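Local coordinates for protein PelA (Pseudomonas aeruginosa, PDB 5TCB) that probably hydrolyses glycosidic bonds through the domain described here, which is one part of a longer protein that probably also has deacetylase activity, at residues D235-E240 and P259-P264; A28-E33 and D267-S272; V190-I195 and M229-I234. All coordinates share one frame; numbering follows the deposited sequence.

Interaction 1: residues D235-E240 and P259-P264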
loop_
_atom_site.group_PDB
_atom_site.type_symbol
_atom_site.label_atom_id
_atom_site.label_comp_id
_atom_site.label_asym_id
_atom_site.label_seq_id
_atom_site.Cartn_x
_atom_site.Cartn_y
_atom_site.Cartn_z
ATOM N N ASP A 235 -4.720 8.844 5.930
ATOM C CA ASP A 235 -6.032 9.363 6.262
ATOM C C ASP A 235 -6.581 10.176 5.093
ATOM O O ASP A 235 -5.857 10.593 4.189
ATOM C CB ASP A 235 -5.967 10.213 7.538
ATOM C CG ASP A 235 -5.965 9.362 8.807
ATOM O OD1 ASP A 235 -5.446 8.217 8.764
ATOM O OD2 ASP A 235 -6.487 9.844 9.833
ATOM N N TYR A 236 -7.893 10.397 5.127
ATOM C CA TYR A 236 -8.610 10.932 3.976
ATOM C C TYR A 236 -9.453 12.127 4.389
ATOM O O TYR A 236 -10.336 11.999 5.248
ATOM C CB TYR A 236 -9.484 9.837 3.344
ATOM C CG TYR A 236 -8.656 8.742 2.727
ATOM C CD1 TYR A 236 -8.581 7.496 3.322
ATOM C CD2 TYR A 236 -7.955 8.963 1.555
ATOM C CE1 TYR A 236 -7.807 6.482 2.740
ATOM C CE2 TYR A 236 -7.158 7.971 0.978
ATOM C CZ TYR A 236 -7.111 6.740 1.576
ATOM O OH TYR A 236 -6.349 5.756 0.974
ATOM N N LEU A 237 -9.178 13.283 3.763
ATOM C CA LEU A 237 -10.004 14.487 3.873
ATOM C C LEU A 237 -10.068 15.117 2.491
ATOM O O LEU A 237 -9.081 15.073 1.747
ATOM C CB LEU A 237 -9.462 15.513 4.878
ATOM C CG LEU A 237 -9.630 15.148 6.349
ATOM C CD1 LEU A 237 -8.884 16.144 7.220
ATOM C CD2 LEU A 237 -11.113 15.108 6.746
ATOM N N PRO A 238 -11.196 15.719 2.130
ATOM C CA PRO A 238 -11.345 16.265 0.779
ATOM C C PRO A 238 -10.555 17.550 0.601
ATOM O O PRO A 238 -10.125 18.176 1.583
ATOM C CB PRO A 238 -12.860 16.513 0.673
ATOM C CG PRO A 238 -13.270 16.825 2.077
ATOM C CD PRO A 238 -12.433 15.864 2.915
ATOM N N PRO A 239 -10.376 17.995 -0.639
ATOM C CA PRO A 239 -9.505 19.159 -0.869
ATOM C C PRO A 239 -9.977 20.412 -0.176
ATOM O O PRO A 239 -9.145 21.231 0.244
ATOM C CB PRO A 239 -9.523 19.315 -2.399
ATOM C CG PRO A 239 -9.784 17.934 -2.897
ATOM C CD PRO A 239 -10.740 17.335 -1.905
ATOM N N GLU A 240 -11.295 20.634 -0.095
ATOM C CA GLU A 240 -11.813 21.840 0.537
ATOM C C GLU A 240 -11.484 21.905 2.025
ATOM O O GLU A 240 -11.531 22.998 2.603
ATOM C CB GLU A 240 -13.320 21.956 0.295
ATOM C CG GLU A 240 -14.187 20.865 0.913
ATOM C CD GLU A 240 -14.395 19.660 0.011
ATOM O OE1 GLU A 240 -13.642 19.459 -0.982
ATOM O OE2 GLU A 240 -15.323 18.877 0.341
ATOM N N PRO A 259 2.287 10.863 8.512
ATOM C CA PRO A 259 0.987 10.890 7.839
ATOM C C PRO A 259 1.012 11.336 6.390
ATOM O O PRO A 259 1.897 12.078 5.970
ATOM C CB PRO A 259 0.214 11.903 8.670
ATOM C CG PRO A 259 1.270 12.911 9.029
ATOM C CD PRO A 259 2.542 12.121 9.249
ATOM N N PHE A 260 -0.009 10.920 5.648
ATOM C CA PHE A 260 -0.391 11.558 4.400
ATOM C C PHE A 260 -1.895 11.657 4.406
ATOM O O PHE A 260 -2.575 10.642 4.571
ATOM C CB PHE A 260 0.078 10.773 3.186
ATOM C CG PHE A 260 -0.163 11.470 1.854
ATOM C CD1 PHE A 260 0.414 12.704 1.579
ATOM C CD2 PHE A 260 -0.905 10.841 0.856
ATOM C CE1 PHE A 260 0.225 13.336 0.353
ATOM C CE2 PHE A 260 -1.094 11.464 -0.371
ATOM C CZ PHE A 260 -0.521 12.693 -0.643
ATOM N N VAL A 261 -2.407 12.870 4.268
ATOM C CA VAL A 261 -3.838 13.121 4.345
ATOM C C VAL A 261 -4.280 13.578 2.968
ATOM O O VAL A 261 -3.893 14.658 2.507
ATOM C CB VAL A 261 -4.176 14.152 5.422
ATOM C CG1 VAL A 261 -5.693 14.252 5.580
ATOM C CG2 VAL A 261 -3.464 13.799 6.753
ATOM N N SER A 262 -5.074 12.755 2.293
ATOM C CA SER A 262 -5.339 12.995 0.878
ATOM C C SER A 262 -6.753 12.521 0.542
ATOM O O SER A 262 -7.605 12.400 1.423
ATOM C CB SER A 262 -4.243 12.320 0.037
ATOM O OG SER A 262 -4.315 12.749 -1.300
ATOM N N THR A 263 -7.014 12.307 -0.731
ATOM C CA THR A 263 -8.289 11.842 -1.267
ATOM C C THR A 263 -8.211 10.362 -1.595
ATOM O O THR A 263 -7.127 9.831 -1.864
ATOM C CB THR A 263 -8.637 12.604 -2.551
ATOM O OG1 THR A 263 -7.612 12.358 -3.522
ATOM C CG2 THR A 263 -8.762 14.101 -2.287
ATOM N N PRO A 264 -9.350 9.670 -1.650
ATOM C CA PRO A 264 -9.315 8.216 -1.911
ATOM C C PRO A 264 -8.799 7.834 -3.286
ATOM O O PRO A 264 -8.346 6.696 -3.462
ATOM C CB PRO A 264 -10.781 7.801 -1.731
ATOM C CG PRO A 264 -11.573 9.068 -1.999
ATOM C CD PRO A 264 -10.722 10.167 -1.448
HETATM O O HOH W 1 -6.619 15.962 2.505
#
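Asp235 and Tyr236 pair in parallel with Val261 and Ser262, and the tyrosine ring extends the contact beyond the end of the strand. Asp235 N donates to Phe260 O (3.1 Å), Ser262 N to Asp235 O (3.0 Å), and Leu237 N to Ser262 O (3.0 Å). The carbonyls of Asp235 and Ser262 each take a further CA-H...O contact, from Val261 and Tyr236 respectively, so two hydrogens converge on each oxygen.

Tyr236 carries its CG anti to the carbonyl carbon (chi1 -67°), which lays the CD2-CE2 side of the ring along the backbone of Ser262, Thr263 and Pro264, where the strand gives way to loop. Ser262 O and Thr263 O both lie at the ring edge near its plane, the second 3.4 Å from CE2 of Tyr236. Beyond them Pro264 CD touches Tyr236 CD2 at 4.3 Å, while the phenol hydroxyl hydrogen-bonds to Glu193. With the sheet between them and this ring, Leu237 and Val261 run side by side in the same direction. Val261 holds CG1 anti to its own N (chi1 -173°), and this methyl packs 4.0 Å from Leu237 CB. Farther along, the side chains of Thr263 and Pro239 cross at about a right angle, with Thr263 CG2 3.8 Å from Pro239 CD. A water donates to Leu237 O (2.7 Å) and, weakly, to Val261 O.

These two strands belong to a beta-alpha-beta unit whose helix, 242-254, covers the face bearing Asp235 and Val261. Trp199 and Tyr206, from the two-stranded hairpin 197-208, pack against Tyr236 and Pro264.

Interaction 2: residues A28-E33 and D267-S272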
loop_
_atom_site.group_PDB
_atom_site.type_symbol
_atom_site.label_atom_id
_atom_site.label_comp_id
_atom_site.label_asym_id
_atom_site.label_seq_id
_atom_site.Cartn_x
_atom_site.Cartn_y
_atom_site.Cartn_z
ATOM N N ALA A 28 4.176 10.792 0.465
ATOM C CA ALA A 28 3.062 11.070 -0.429
ATOM C C ALA A 28 2.726 9.830 -1.247
ATOM O O ALA A 28 3.581 8.974 -1.508
ATOM C CB ALA A 28 3.376 12.267 -1.359
ATOM N N PHE A 29 1.455 9.752 -1.661
ATOM C CA PHE A 29 0.943 8.710 -2.544
ATOM C C PHE A 29 0.263 9.387 -3.716
ATOM O O PHE A 29 -0.551 10.297 -3.508
ATOM C CB PHE A 29 -0.106 7.832 -1.841
ATOM C CG PHE A 29 0.431 6.914 -0.765
ATOM C CD1 PHE A 29 0.826 7.423 0.465
ATOM C CD2 PHE A 29 0.510 5.537 -0.979
ATOM C CE1 PHE A 29 1.312 6.597 1.461
ATOM C CE2 PHE A 29 0.993 4.693 0.016
ATOM C CZ PHE A 29 1.408 5.230 1.229
ATOM N N TRP A 30 0.581 8.939 -4.936
ATOM C CA TRP A 30 -0.016 9.508 -6.144
ATOM C C TRP A 30 -0.247 8.368 -7.119
ATOM O O TRP A 30 0.715 7.778 -7.609
ATOM C CB TRP A 30 0.877 10.586 -6.766
ATOM C CG TRP A 30 0.215 11.242 -7.937
ATOM C CD1 TRP A 30 0.100 10.725 -9.214
ATOM C CD2 TRP A 30 -0.467 12.507 -7.963
ATOM N NE1 TRP A 30 -0.589 11.588 -10.006
ATOM C CE2 TRP A 30 -0.949 12.697 -9.279
ATOM C CE3 TRP A 30 -0.701 13.504 -7.016
ATOM C CZ2 TRP A 30 -1.671 13.815 -9.648
ATOM C CZ3 TRP A 30 -1.393 14.628 -7.385
ATOM C CH2 TRP A 30 -1.881 14.789 -8.696
ATOM N N TYR A 31 -1.508 8.044 -7.390
ATOM C CA TYR A 31 -1.824 6.898 -8.234
ATOM C C TYR A 31 -2.361 7.299 -9.596
ATOM O O TYR A 31 -2.707 6.422 -10.416
ATOM C CB TYR A 31 -2.855 6.017 -7.526
ATOM C CG TYR A 31 -2.363 5.282 -6.291
ATOM C CD1 TYR A 31 -1.016 5.119 -6.025
ATOM C CD2 TYR A 31 -3.262 4.726 -5.408
ATOM C CE1 TYR A 31 -0.593 4.432 -4.923
ATOM C CE2 TYR A 31 -2.832 4.031 -4.286
ATOM C CZ TYR A 31 -1.506 3.882 -4.067
ATOM O OH TYR A 31 -1.062 3.200 -2.960
ATOM N N ALA A 32 -2.517 8.586 -9.842
ATOM C CA ALA A 32 -3.163 9.095 -11.032
ATOM C C ALA A 32 -2.148 9.398 -12.131
ATOM O O ALA A 32 -0.930 9.381 -11.924
ATOM C CB ALA A 32 -3.966 10.354 -10.691
ATOM N N GLU A 33 -2.675 9.667 -13.321
ATOM C CA GLU A 33 -1.857 10.171 -14.417
ATOM C C GLU A 33 -1.179 11.481 -14.031
ATOM O O GLU A 33 -1.563 12.163 -13.071
ATOM C CB GLU A 33 -2.704 10.410 -15.665
ATOM C CG GLU A 33 -3.432 9.188 -16.176
ATOM C CD GLU A 33 -4.333 9.520 -17.345
ATOM O OE1 GLU A 33 -4.643 10.718 -17.524
ATOM O OE2 GLU A 33 -4.726 8.591 -18.082
ATOM N N ASP A 267 -5.145 11.394 -6.111
ATOM C CA ASP A 267 -4.927 12.230 -7.281
ATOM C C ASP A 267 -4.737 13.691 -6.888
ATOM O O ASP A 267 -5.066 14.597 -7.658
ATOM C CB ASP A 267 -6.095 12.081 -8.250
ATOM C CG ASP A 267 -7.422 12.539 -7.660
ATOM O OD1 ASP A 267 -7.475 12.909 -6.465
ATOM O OD2 ASP A 267 -8.438 12.499 -8.394
ATOM N N TYR A 268 -4.188 13.909 -5.690
ATOM C CA TYR A 268 -4.203 15.194 -5.007
ATOM C C TYR A 268 -2.900 15.362 -4.261
ATOM O O TYR A 268 -2.397 14.410 -3.664
ATOM C CB TYR A 268 -5.392 15.251 -4.034
ATOM C CG TYR A 268 -5.454 16.421 -3.041
ATOM C CD1 TYR A 268 -5.564 17.738 -3.456
ATOM C CD2 TYR A 268 -5.496 16.170 -1.682
ATOM C CE1 TYR A 268 -5.668 18.788 -2.520
ATOM C CE2 TYR A 268 -5.597 17.183 -0.751
ATOM C CZ TYR A 268 -5.705 18.485 -1.156
ATOM O OH TYR A 268 -5.822 19.471 -0.209
ATOM N N LEU A 269 -2.362 16.585 -4.273
ATOM C CA LEU A 269 -1.168 16.886 -3.491
ATOM C C LEU A 269 -1.600 17.117 -2.040
ATOM O O LEU A 269 -1.705 18.240 -1.549
ATOM C CB LEU A 269 -0.426 18.070 -4.092
ATOM C CG LEU A 269 0.480 17.777 -5.279
ATOM C CD1 LEU A 269 0.931 19.072 -5.929
ATOM C CD2 LEU A 269 1.693 16.945 -4.819
ATOM N N GLY A 270 -1.824 16.006 -1.348
ATOM C CA GLY A 270 -2.204 16.026 0.047
ATOM C C GLY A 270 -1.051 16.456 0.931
ATOM O O GLY A 270 0.019 16.860 0.476
ATOM N N VAL A 271 -1.280 16.350 2.246
ATOM C CA VAL A 271 -0.370 16.938 3.207
ATOM C C VAL A 271 0.233 15.884 4.119
ATOM O O VAL A 271 -0.449 14.976 4.600
ATOM C CB VAL A 271 -1.088 18.024 4.012
ATOM C CG1 VAL A 271 -1.405 19.184 3.083
ATOM C CG2 VAL A 271 -2.332 17.495 4.612
ATOM N N SER A 272 1.507 16.058 4.397
ATOM C CA SER A 272 2.257 15.235 5.323
ATOM C C SER A 272 2.817 16.027 6.495
ATOM O O SER A 272 2.974 15.469 7.575
ATOM C CB SER A 272 3.405 14.500 4.576
ATOM O OG SER A 272 4.050 13.545 5.423
HETATM O O HOH W 2 -2.858 11.801 -3.402
#
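At the seam where the barrel closes on itself, beside the C-terminal ends of its first and last strands, Trp30 packs against Asp267, Tyr268 and Leu269 in the loop that follows the last strand. The indole carries its CG anti to the backbone N (chi1 -175°), so that the six-membered ring extends over the chain of this loop. Asp267 C lies over one face of the ring, and Asp267 O comes within 3.4 Å of Trp30 CH2. Next to it, Tyr268 N is 3.3 Å from Trp30 CZ3. Leu269 adds an apolar touch, its CG 4.2 Å from Trp30 CZ3, while its backbone forms the centre of an inverse gamma turn. Close to the indole, Ala32 CB points at the loop and meets Asp267 CB at 3.7 Å.

The indole N-H is held within its own segment: NE1 of Trp30 donates to Glu33 O at 3.3 Å, with the acceptor almost in the ring plane, although the donor stands well above the carbonyl plane of Glu33. A weak second bond joins the same NE1 to Ala32 O. Pro35, Pro36 and Leu40 also pack on the ring. One water donates to Phe29 O (2.8 Å) and to Tyr268 O (2.7 Å), linking strand and loop. The loop has polar ties of its own, from Asp267 to Thr263 and from Tyr268 to Arg242.

No direct hydrogen bond crosses between these two segments. An aromatic surface pressed against peptide groups, a few apolar touches and a water bridge join them, with the indole N-H spent on intrasegment carbonyls.

Interaction 3: residues V190-I195 and M229-I234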
loop_
_atom_site.group_PDB
_atom_site.type_symbol
_atom_site.label_atom_id
_atom_site.label_comp_id
_atom_site.label_asym_id
_atom_site.label_seq_id
_atom_site.Cartn_x
_atom_site.Cartn_y
_atom_site.Cartn_z
ATOM N N VAL A 190 5.108 0.155 7.703
ATOM C CA VAL A 190 3.753 -0.352 7.555
ATOM C C VAL A 190 2.807 0.829 7.525
ATOM O O VAL A 190 2.870 1.694 8.412
ATOM C CB VAL A 190 3.393 -1.302 8.707
ATOM C CG1 VAL A 190 1.970 -1.789 8.591
ATOM C CG2 VAL A 190 4.383 -2.459 8.752
ATOM N N ALA A 191 1.956 0.874 6.504
ATOM C CA ALA A 191 0.902 1.870 6.398
ATOM C C ALA A 191 -0.416 1.321 6.915
ATOM O O ALA A 191 -0.673 0.112 6.922
ATOM C CB ALA A 191 0.716 2.345 4.956
ATOM N N VAL A 192 -1.289 2.250 7.292
ATOM C CA VAL A 192 -2.628 1.934 7.755
ATOM C C VAL A 192 -3.608 2.975 7.239
ATOM O O VAL A 192 -3.483 4.168 7.542
ATOM C CB VAL A 192 -2.721 1.846 9.285
ATOM C CG1 VAL A 192 -4.180 1.531 9.703
ATOM C CG2 VAL A 192 -1.775 0.809 9.815
ATOM N N GLU A 193 -4.589 2.524 6.469
ATOM C CA GLU A 193 -5.781 3.292 6.170
ATOM C C GLU A 193 -6.859 2.827 7.138
ATOM O O GLU A 193 -7.326 1.668 6.994
ATOM C CB GLU A 193 -6.275 3.050 4.740
ATOM C CG GLU A 193 -5.257 3.189 3.639
ATOM C CD GLU A 193 -5.794 2.565 2.359
ATOM O OE1 GLU A 193 -6.523 3.243 1.606
ATOM O OE2 GLU A 193 -5.517 1.372 2.122
ATOM N N SER A 194 -7.300 3.602 8.130
ATOM C CA SER A 194 -6.923 4.976 8.431
ATOM C C SER A 194 -6.907 5.092 9.950
ATOM O O SER A 194 -7.368 4.182 10.652
ATOM C CB SER A 194 -7.918 5.962 7.823
ATOM O OG SER A 194 -7.878 5.959 6.413
ATOM N N ILE A 195 -6.436 6.222 10.476
ATOM C CA ILE A 195 -6.298 6.370 11.923
ATOM C C ILE A 195 -7.456 7.196 12.476
ATOM O O ILE A 195 -8.214 6.718 13.330
ATOM C CB ILE A 195 -4.926 6.969 12.295
ATOM C CG1 ILE A 195 -3.773 6.050 11.855
ATOM C CG2 ILE A 195 -4.824 7.256 13.810
ATOM C CD1 ILE A 195 -3.837 4.611 12.389
ATOM N N MET A 229 8.971 -0.320 14.304
ATOM C CA MET A 229 8.561 -0.256 12.910
ATOM C C MET A 229 7.971 1.117 12.603
ATOM O O MET A 229 7.055 1.564 13.308
ATOM C CB MET A 229 7.536 -1.341 12.611
ATOM C CG MET A 229 6.981 -1.286 11.186
ATOM S SD MET A 229 8.193 -1.804 9.931
ATOM C CE MET A 229 8.300 -3.577 10.274
ATOM N N PRO A 230 8.438 1.805 11.562
ATOM C CA PRO A 230 7.790 3.065 11.177
ATOM C C PRO A 230 6.377 2.799 10.708
ATOM O O PRO A 230 6.147 1.865 9.931
ATOM C CB PRO A 230 8.677 3.607 10.050
ATOM C CG PRO A 230 9.969 2.934 10.228
ATOM C CD PRO A 230 9.662 1.567 10.784
ATOM N N ILE A 231 5.431 3.600 11.210
ATOM C CA ILE A 231 4.019 3.482 10.853
ATOM C C ILE A 231 3.584 4.728 10.093
ATOM O O ILE A 231 3.730 5.865 10.577
ATOM C CB ILE A 231 3.101 3.256 12.071
ATOM C CG1 ILE A 231 3.629 2.122 12.943
ATOM C CG2 ILE A 231 1.674 2.972 11.593
ATOM C CD1 ILE A 231 2.922 2.005 14.270
ATOM N N VAL A 232 3.013 4.505 8.919
ATOM C CA VAL A 232 2.472 5.560 8.081
ATOM C C VAL A 232 0.958 5.520 8.214
ATOM O O VAL A 232 0.336 4.453 8.116
ATOM C CB VAL A 232 2.919 5.378 6.619
ATOM C CG1 VAL A 232 2.053 6.204 5.684
ATOM C CG2 VAL A 232 4.389 5.730 6.498
ATOM N N ALA A 233 0.370 6.664 8.505
ATOM C CA ALA A 233 -1.071 6.831 8.551
ATOM C C ALA A 233 -1.535 7.417 7.227
ATOM O O ALA A 233 -1.103 8.506 6.851
ATOM C CB ALA A 233 -1.486 7.749 9.703
ATOM N N ILE A 234 -2.413 6.702 6.526
ATOM C CA ILE A 234 -3.046 7.212 5.308
ATOM C C ILE A 234 -4.479 7.556 5.680
ATOM O O ILE A 234 -5.351 6.685 5.737
ATOM C CB ILE A 234 -3.017 6.211 4.147
ATOM C CG1 ILE A 234 -1.610 5.735 3.860
ATOM C CG2 ILE A 234 -3.581 6.894 2.898
ATOM C CD1 ILE A 234 -1.577 4.516 2.878
#
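Val190, Ala191 and Val192 pair in parallel with Ile231, Val232 and Ala233, the short strand axes turned 26° from one another. Four backbone hydrogen bonds make the ladder. Val190 N meets Pro230 O at 3.0 Å, nearly straight at 165°. The remaining three, Val232 N to Val190 O, Val192 N to Val232 O and Ile234 N to Val192 O, all measure 2.9 Å. CA-H...O contacts from Ile231 and Ala191 reinforce it.

A fifth hydrogen bond comes from a side chain. A cis peptide joins Glu193 to Ser194, and Ser194 OG donates to Ile234 O at 2.7 Å, lying in the carbonyl plane. The hydroxyl thus takes up the Ile234 carbonyl, next in line after the backbone ladder.

Apolar contacts flank the ladder on both faces. On the one with Ala191 and Val232, Ala191 CB touches Ile234 CD1 at 3.8 Å. Ile234 also lies alongside Glu193, its CB 3.8 Å from Glu193 CG. On the face of Val190 and Val192, Ile195 holds CG1 anti to its carbonyl carbon (chi1 -62°) and sets it 3.6 Å from Ala233 CB. At the start of the pair, Met229 bends across Val190 at about a right angle, with Met229 CG 3.7 Å from Val190 CG2.

Helix 211-226 packs on Val190 and Val192, whereas Val232 and Ile234 meet Val27 and Phe29 of the first strand. Glu193, whose OE2 and OE1 are hydrogen-bonded to Asn174 and Tyr236, sits at the C-terminal strand ends. Parallel strands in sequential order, with helices on the outer face, are characteristic of a (beta/alpha)8 barrel.

Interactions 3 and 1 pair strand 231-236 with its neighbours on its two sides, and interaction 2 lies at the closing seam, so the three follow one another round the barrel wall. Interactions 1 and 2, centres about 9 Å apart, are tied by probable hydrogen bonds, Val261 N to Val271 O (2.9 Å) and Pro259 O to Ser272 OG (2.7 Å). Probable hydrogen bonds also join interactions 1 and 3: Tyr236 OH to Glu193 OE1 (2.6 Å) and Asp235 OD1 to Ile195 N (2.8 Å). These lie at the C-terminal end of the barrel, where enzymes of this fold have their active sites, although no catalytic residue is identified here. Inside the barrel, Phe29 CZ touches Ile234 CD1 at 3.5 Å, joining interactions 2 and 3.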